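Local coordinates for putative membrane protein (Corynebacterium diphtheriae NCTC 13129, PDB 3C8I) that is of unknown function, a putative membrane protein of the DUF3239 family, represented here by an alpha+beta portion built round an antiparallel sheet, at residues P93-I96 / A97-T100. Residues are numbered along the deposited sequence; the frame is centred on the assembly and turned at random.
Sequences PMPI and AWAT
Pro95 lies against one face of the Trp98 indole in a CH-pi contact, formed where strand 88-95 of the antiparallel sheet gives way to a short 3-10 turn leading toward helix 103-112. Pro95 CD sits 3.5 Å from the centroid of the six-membered ring of Trp98, only 3° off its normal. The neighbouring methylene reaches toward the ring fusion, with Pro95 CG 3.5 Å from Trp98 CE2. Met94 CB meets the same indole obliquely, 3.9 Å from Trp98 CZ3. The bend in the Met94 chain (chi3 -73°) brings its methyl beside the root of the indole, CE lying 4.0 Å from Trp98 CB.

The turn brings proline and tryptophan together: Trp98 N donates almost straight to Pro95 O at 3.1 Å, the i to i+3 bond of a 3-10 helix. Trp98 CG stands beside its own backbone N (chi1 -72°), which swings the indole back over the proline. In the five-membered ring, NE1 hydrogen-bonds to Ala56 O, which helps fix how the indole is turned. Ile57 also packs against both Pro95 and Trp98, while Met94 and Ala99 touch Trp98 of the second subunit, so the turn contributes to a subunit interface. Beyond the ring, two amides grip Ile96 O: Ala99 N from above the carbonyl plane at 2.8 Å, and Thr100 N within that plane at 3.2 Å.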
loop_
_atom_site.group_PDB
_atom_site.type_symbol
_atom_site.label_atom_id
_atom_site.label_comp_id
_atom_site.label_asym_id
_atom_site.label_seq_id
_atom_site.Cartn_x
_atom_site.Cartn_y
_atom_site.Cartn_z
ATOM N N PRO B 93 -0.390 12.316 -5.535
ATOM C CA PRO B 93 -0.172 13.720 -5.195
ATOM C C PRO B 93 -0.053 13.893 -3.681
ATOM O O PRO B 93 -0.678 13.144 -2.933
ATOM C CB PRO B 93 -1.427 14.406 -5.722
ATOM C CG PRO B 93 -2.515 13.354 -5.622
ATOM C CD PRO B 93 -1.835 12.004 -5.692
ATOM N N MET B 94 0.746 14.854 -3.248
ATOM C CA MET B 94 0.814 15.244 -1.833
ATOM C C MET B 94 0.714 16.759 -1.702
ATOM O O MET B 94 1.270 17.489 -2.521
ATOM C CB MET B 94 2.128 14.759 -1.178
ATOM C CG MET B 94 3.417 15.327 -1.759
ATOM S SD MET B 94 4.926 15.051 -0.708
ATOM C CE MET B 94 4.661 16.197 0.638
ATOM N N PRO B 95 0.010 17.245 -0.665
ATOM C CA PRO B 95 0.002 18.664 -0.380
ATOM C C PRO B 95 1.367 19.167 0.063
ATOM O O PRO B 95 2.017 18.522 0.892
ATOM C CB PRO B 95 -0.992 18.817 0.769
ATOM C CG PRO B 95 -1.387 17.472 1.167
ATOM C CD PRO B 95 -0.808 16.457 0.263
ATOM N N ILE B 96 1.792 20.317 -0.461
ATOM C CA ILE B 96 3.111 20.855 -0.062
ATOM C C ILE B 96 3.091 21.289 1.410
ATOM O O ILE B 96 4.133 21.289 2.074
ATOM C CB ILE B 96 3.684 21.973 -0.995
ATOM C CG1 ILE B 96 2.954 23.289 -0.845
ATOM C CG2 ILE B 96 3.698 21.556 -2.445
ATOM C CD1 ILE B 96 3.742 24.468 -1.490
ATOM N N ALA B 97 1.904 21.583 1.929
ATOM C CA ALA B 97 1.719 21.882 3.352
ATOM C C ALA B 97 2.202 20.767 4.309
ATOM O O ALA B 97 2.325 21.033 5.501
ATOM C CB ALA B 97 0.280 22.222 3.640
ATOM N N TRP B 98 2.434 19.546 3.822
ATOM C CA TRP B 98 2.991 18.476 4.664
ATOM C C TRP B 98 4.502 18.655 4.833
ATOM O O TRP B 98 5.087 18.140 5.782
ATOM C CB TRP B 98 2.758 17.097 4.058
ATOM C CG TRP B 98 1.344 16.577 4.103
ATOM C CD1 TRP B 98 0.284 17.100 4.789
ATOM C CD2 TRP B 98 0.868 15.390 3.467
ATOM N NE1 TRP B 98 -0.842 16.321 4.592
ATOM C CE2 TRP B 98 -0.511 15.266 3.779
ATOM C CE3 TRP B 98 1.461 14.438 2.631
ATOM C CZ2 TRP B 98 -1.297 14.214 3.290
ATOM C CZ3 TRP B 98 0.685 13.410 2.145
ATOM C CH2 TRP B 98 -0.685 13.309 2.464
ATOM N N ALA B 99 5.106 19.383 3.893
ATOM C CA ALA B 99 6.550 19.646 3.851
ATOM C C ALA B 99 6.987 20.999 4.428
ATOM O O ALA B 99 8.150 21.130 4.829
ATOM C CB ALA B 99 7.042 19.537 2.420
ATOM N N THR B 100 6.110 22.005 4.444
ATOM C CA THR B 100 6.474 23.340 4.967
ATOM C C THR B 100 5.371 24.013 5.791
ATOM O O THR B 100 4.227 24.061 5.353
ATOM C CB THR B 100 6.878 24.323 3.814
ATOM O OG1 THR B 100 7.031 25.650 4.353
ATOM C CG2 THR B 100 5.813 24.368 2.712
#